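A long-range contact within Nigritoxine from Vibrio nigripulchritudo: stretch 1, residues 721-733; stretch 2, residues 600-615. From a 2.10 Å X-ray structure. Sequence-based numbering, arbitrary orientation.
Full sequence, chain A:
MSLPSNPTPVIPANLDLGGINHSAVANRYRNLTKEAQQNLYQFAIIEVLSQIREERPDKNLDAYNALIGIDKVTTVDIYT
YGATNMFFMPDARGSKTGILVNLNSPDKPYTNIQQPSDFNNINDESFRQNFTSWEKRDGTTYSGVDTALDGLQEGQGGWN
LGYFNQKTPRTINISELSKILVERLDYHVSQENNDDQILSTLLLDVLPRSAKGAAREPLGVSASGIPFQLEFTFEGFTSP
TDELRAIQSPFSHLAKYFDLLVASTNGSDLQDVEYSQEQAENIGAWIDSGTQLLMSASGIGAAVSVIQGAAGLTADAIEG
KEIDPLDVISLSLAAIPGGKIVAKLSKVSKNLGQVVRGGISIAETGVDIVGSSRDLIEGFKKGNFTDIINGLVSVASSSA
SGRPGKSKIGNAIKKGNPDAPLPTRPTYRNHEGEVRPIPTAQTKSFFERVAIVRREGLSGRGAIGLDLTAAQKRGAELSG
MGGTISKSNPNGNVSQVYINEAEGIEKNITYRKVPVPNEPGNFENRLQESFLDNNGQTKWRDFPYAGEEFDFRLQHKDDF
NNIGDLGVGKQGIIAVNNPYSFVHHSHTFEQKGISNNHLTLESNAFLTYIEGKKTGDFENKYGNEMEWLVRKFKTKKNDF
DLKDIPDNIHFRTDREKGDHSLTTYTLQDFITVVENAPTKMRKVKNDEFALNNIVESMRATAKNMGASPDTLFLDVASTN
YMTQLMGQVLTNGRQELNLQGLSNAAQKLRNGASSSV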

# COMPACT_ATOMS: atom_id res chain seq x y z
N TYR A 721 4.57 -41.84 8.62
CA TYR A 721 4.77 -40.47 9.11
C TYR A 721 4.41 -39.48 8.01
O TYR A 721 3.68 -38.52 8.27
CB TYR A 721 6.20 -40.23 9.62
CG TYR A 721 6.68 -41.21 10.69
CD1 TYR A 721 5.79 -41.78 11.62
CD2 TYR A 721 8.03 -41.55 10.77
CE1 TYR A 721 6.24 -42.67 12.59
CE2 TYR A 721 8.50 -42.44 11.74
CZ TYR A 721 7.60 -43.00 12.64
OH TYR A 721 8.07 -43.88 13.58
N MET A 722 4.89 -39.75 6.80
CA MET A 722 4.60 -38.90 5.62
C MET A 722 3.09 -38.85 5.28
O MET A 722 2.54 -37.77 5.10
CB MET A 722 5.43 -39.34 4.41
CG MET A 722 5.19 -38.50 3.16
SD MET A 722 5.46 -36.71 3.40
CE MET A 722 7.22 -36.65 3.09
N THR A 723 2.43 -40.01 5.21
CA THR A 723 1.00 -40.04 4.87
C THR A 723 0.16 -39.37 5.96
O THR A 723 -0.85 -38.71 5.66
CB THR A 723 0.46 -41.49 4.66
OG1 THR A 723 0.69 -42.25 5.85
CG2 THR A 723 1.13 -42.19 3.47
N GLN A 724 0.56 -39.54 7.22
CA GLN A 724 -0.13 -38.88 8.34
C GLN A 724 -0.00 -37.36 8.21
O GLN A 724 -0.99 -36.62 8.26
CB GLN A 724 0.42 -39.35 9.71
CG GLN A 724 -0.40 -38.83 10.89
CD GLN A 724 0.33 -38.95 12.24
OE1 GLN A 724 1.42 -39.53 12.33
NE2 GLN A 724 -0.26 -38.38 13.29
N LEU A 725 1.23 -36.91 8.01
CA LEU A 725 1.54 -35.48 7.86
C LEU A 725 0.74 -34.83 6.73
O LEU A 725 0.08 -33.81 6.94
CB LEU A 725 3.03 -35.28 7.58
CG LEU A 725 3.49 -33.85 7.22
CD1 LEU A 725 3.31 -32.91 8.41
CD2 LEU A 725 4.95 -33.89 6.84
N MET A 726 0.82 -35.42 5.54
CA MET A 726 0.14 -34.86 4.36
C MET A 726 -1.38 -34.94 4.49
O MET A 726 -2.07 -34.02 4.10
CB MET A 726 0.61 -35.53 3.07
CG MET A 726 2.09 -35.33 2.75
SD MET A 726 2.54 -33.58 2.61
CE MET A 726 2.54 -33.37 0.84
N GLY A 727 -1.88 -36.04 5.03
CA GLY A 727 -3.30 -36.20 5.29
C GLY A 727 -3.83 -35.03 6.08
O GLY A 727 -4.88 -34.45 5.74
N GLN A 728 -3.08 -34.65 7.12
CA GLN A 728 -3.47 -33.56 7.99
C GLN A 728 -3.31 -32.21 7.28
O GLN A 728 -4.25 -31.38 7.25
CB GLN A 728 -2.69 -33.56 9.33
CG GLN A 728 -3.03 -32.38 10.25
CD GLN A 728 -4.52 -32.29 10.59
OE1 GLN A 728 -5.20 -33.30 10.65
NE2 GLN A 728 -5.03 -31.08 10.79
N VAL A 729 -2.13 -32.00 6.70
CA VAL A 729 -1.78 -30.74 6.09
C VAL A 729 -2.73 -30.47 4.90
O VAL A 729 -3.27 -29.37 4.74
CB VAL A 729 -0.28 -30.74 5.69
CG1 VAL A 729 -0.00 -29.85 4.51
CG2 VAL A 729 0.60 -30.35 6.88
N LEU A 730 -2.95 -31.48 4.09
CA LEU A 730 -3.71 -31.28 2.87
C LEU A 730 -5.21 -31.41 3.04
O LEU A 730 -5.95 -30.78 2.28
CB LEU A 730 -3.23 -32.21 1.76
CG LEU A 730 -1.74 -32.11 1.41
CD1 LEU A 730 -1.33 -33.21 0.45
CD2 LEU A 730 -1.38 -30.74 0.84
N THR A 731 -5.67 -32.21 4.00
CA THR A 731 -7.11 -32.51 4.10
C THR A 731 -7.69 -32.38 5.51
O THR A 731 -8.83 -32.81 5.75
CB THR A 731 -7.47 -33.90 3.52
OG1 THR A 731 -7.12 -34.93 4.47
CG2 THR A 731 -6.76 -34.18 2.17
N ASN A 732 -6.93 -31.82 6.44
CA ASN A 732 -7.34 -31.75 7.85
C ASN A 732 -7.66 -33.13 8.43
O ASN A 732 -8.47 -33.25 9.32
CB ASN A 732 -8.54 -30.80 8.05
CG ASN A 732 -8.21 -29.36 7.70
OD1 ASN A 732 -7.05 -28.96 7.64
ND2 ASN A 732 -9.24 -28.57 7.45
N GLY A 733 -7.01 -34.16 7.90
CA GLY A 733 -7.20 -35.54 8.37
C GLY A 733 -8.53 -36.17 7.95
O GLY A 733 -8.93 -37.19 8.50
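Stretch 2 (600-615) TLESNAFLTYIEGKKT

The strongest polar contacts gather where the helix of stretch 1 runs out. K614, near the C-terminal end of the helix in stretch 2, sends its ammonium group there: NZ of K614 donates hydrogen bonds to OD1 of N732 at 2.6 Å and to the carbonyl O of V729 at 2.9 Å. Carbonyls in a helix's last turn lack amide partners further along, so a lysine suits them. N732, the first residue to leave helical geometry, has a positive phi of 56°, and its m rotamer brings OD1 to the lysine. One turn back on its own helix, E611 steadies the same amine through a salt bridge, OE2 of E611 to NZ of K614, 2.8 Å. The other carboxylate oxygen, OE1 of E611, accepts a weak hydrogen bond from NE2 of Q728 at 3.2 Å.

Stretch 2 enters as a strand at 600-601, passes through E602 at the N-cap position, and forms a helix from S603. This helix lies alongside that of stretch 1 in nearly the same direction, with 9° between the axes and a closest approach of 10.2 Å. The register pairs L725 with L607 (CA to CA 6.8 Å) and V729 with E611 (CA to CA 6.7 Å).

V729, branched at CB, packs its methyls against L607 and I610: its CG2 lies 3.9 Å from CD1 of L607, and both its CG1 and CG2 lie 3.9 Å from CG2 of I610. L725 points toward stretch 2 and fills more space, with CD1 3.7 Å from CB of L607, CD2 4.1 Å from CD2 of F606, and the F606 ring near both methyls. The same CD2 of L725 meets CD2 of L601 at 3.7 Å, extending the packing to the strand. There flexible M722 adds its CE, 4.2 Å from CD2 of L601.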

# COMPACT_ATOMS: atom_id res chain seq x y z
N THR A 600 16.56 -34.87 6.17
CA THR A 600 15.54 -35.01 7.20
C THR A 600 14.55 -33.88 7.12
O THR A 600 14.94 -32.72 7.04
CB THR A 600 16.15 -35.03 8.61
OG1 THR A 600 16.86 -36.26 8.76
CG2 THR A 600 15.06 -34.96 9.69
N LEU A 601 13.28 -34.25 7.11
CA LEU A 601 12.18 -33.32 7.22
C LEU A 601 11.75 -33.27 8.68
O LEU A 601 11.48 -34.31 9.29
CB LEU A 601 11.00 -33.79 6.35
CG LEU A 601 9.69 -33.00 6.55
CD1 LEU A 601 9.84 -31.54 6.09
CD2 LEU A 601 8.54 -33.70 5.85
N GLU A 602 11.68 -32.06 9.22
CA GLU A 602 11.31 -31.83 10.60
C GLU A 602 9.77 -31.83 10.76
O GLU A 602 9.12 -30.78 10.72
CB GLU A 602 11.93 -30.51 11.07
CG GLU A 602 13.46 -30.55 11.11
CD GLU A 602 14.10 -29.18 10.85
OE1 GLU A 602 13.48 -28.15 11.17
OE2 GLU A 602 15.22 -29.14 10.31
N SER A 603 9.23 -33.03 10.97
CA SER A 603 7.80 -33.29 10.84
C SER A 603 6.91 -32.34 11.62
O SER A 603 6.08 -31.66 11.03
CB SER A 603 7.51 -34.73 11.27
OG SER A 603 8.21 -35.62 10.44
N ASN A 604 7.11 -32.29 12.93
CA ASN A 604 6.22 -31.53 13.79
C ASN A 604 6.43 -30.03 13.66
O ASN A 604 5.46 -29.26 13.78
CB ASN A 604 6.31 -31.99 15.26
CG ASN A 604 5.67 -33.36 15.48
OD1 ASN A 604 4.62 -33.67 14.93
ND2 ASN A 604 6.30 -34.19 16.30
N ALA A 605 7.67 -29.62 13.38
CA ALA A 605 7.94 -28.19 13.21
C ALA A 605 7.17 -27.74 11.97
O ALA A 605 6.47 -26.73 12.00
CB ALA A 605 9.43 -27.90 13.07
N PHE A 606 7.31 -28.53 10.90
CA PHE A 606 6.66 -28.27 9.62
C PHE A 606 5.14 -28.31 9.81
O PHE A 606 4.44 -27.39 9.42
CB PHE A 606 7.11 -29.28 8.54
CG PHE A 606 6.51 -29.02 7.16
CD1 PHE A 606 6.99 -27.98 6.35
CD2 PHE A 606 5.47 -29.82 6.68
CE1 PHE A 606 6.46 -27.75 5.08
CE2 PHE A 606 4.94 -29.58 5.41
CZ PHE A 606 5.42 -28.56 4.61
N LEU A 607 4.66 -29.38 10.46
CA LEU A 607 3.22 -29.55 10.72
C LEU A 607 2.65 -28.33 11.45
O LEU A 607 1.62 -27.78 11.03
CB LEU A 607 2.92 -30.85 11.51
CG LEU A 607 1.46 -31.09 11.96
CD1 LEU A 607 0.50 -31.08 10.76
CD2 LEU A 607 1.31 -32.37 12.79
N THR A 608 3.32 -27.91 12.52
CA THR A 608 2.84 -26.81 13.35
C THR A 608 2.83 -25.54 12.54
O THR A 608 1.83 -24.81 12.53
CB THR A 608 3.68 -26.62 14.63
OG1 THR A 608 3.57 -27.80 15.45
CG2 THR A 608 3.18 -25.43 15.45
N TYR A 609 3.93 -25.27 11.85
CA TYR A 609 3.99 -24.03 11.08
C TYR A 609 2.89 -23.98 10.02
O TYR A 609 2.18 -22.99 9.93
CB TYR A 609 5.38 -23.78 10.47
CG TYR A 609 5.42 -22.53 9.61
CD1 TYR A 609 5.54 -21.26 10.19
CD2 TYR A 609 5.31 -22.62 8.23
CE1 TYR A 609 5.56 -20.12 9.41
CE2 TYR A 609 5.33 -21.48 7.43
CZ TYR A 609 5.46 -20.23 8.02
OH TYR A 609 5.48 -19.09 7.23
N ILE A 610 2.72 -25.05 9.26
CA ILE A 610 1.75 -25.07 8.18
C ILE A 610 0.31 -24.96 8.70
O ILE A 610 -0.49 -24.18 8.16
CB ILE A 610 1.97 -26.29 7.25
CG1 ILE A 610 3.30 -26.15 6.51
CG2 ILE A 610 0.82 -26.46 6.25
CD1 ILE A 610 3.39 -24.96 5.55
N GLU A 611 -0.02 -25.69 9.77
CA GLU A 611 -1.34 -25.58 10.40
C GLU A 611 -1.59 -24.14 10.86
O GLU A 611 -2.69 -23.64 10.73
CB GLU A 611 -1.50 -26.58 11.55
CG GLU A 611 -1.50 -28.03 11.08
CD GLU A 611 -2.71 -28.36 10.21
OE1 GLU A 611 -3.83 -28.09 10.65
OE2 GLU A 611 -2.55 -28.88 9.09
N GLY A 612 -0.56 -23.48 11.36
CA GLY A 612 -0.67 -22.08 11.73
C GLY A 612 -0.94 -21.20 10.53
O GLY A 612 -1.88 -20.39 10.54
N LYS A 613 -0.12 -21.34 9.49
CA LYS A 613 -0.29 -20.59 8.25
C LYS A 613 -1.61 -20.91 7.54
O LYS A 613 -2.16 -20.05 6.86
CB LYS A 613 0.88 -20.81 7.30
CG LYS A 613 2.14 -20.08 7.70
CD LYS A 613 1.93 -18.57 7.76
CE LYS A 613 2.26 -17.89 6.44
NZ LYS A 613 2.45 -16.43 6.62
N LYS A 614 -2.10 -22.15 7.69
CA LYS A 614 -3.37 -22.57 7.07
C LYS A 614 -4.58 -21.77 7.54
O LYS A 614 -5.54 -21.62 6.79
CB LYS A 614 -3.66 -24.05 7.34
CG LYS A 614 -3.07 -24.99 6.31
CD LYS A 614 -3.11 -26.44 6.76
CE LYS A 614 -4.52 -26.92 7.12
NZ LYS A 614 -4.53 -28.42 7.17
N THR A 615 -4.56 -21.27 8.77
CA THR A 615 -5.65 -20.45 9.29
C THR A 615 -5.80 -19.14 8.52
O THR A 615 -6.86 -18.49 8.58
CB THR A 615 -5.46 -20.09 10.78
OG1 THR A 615 -4.32 -19.23 10.91
CG2 THR A 615 -5.31 -21.36 11.65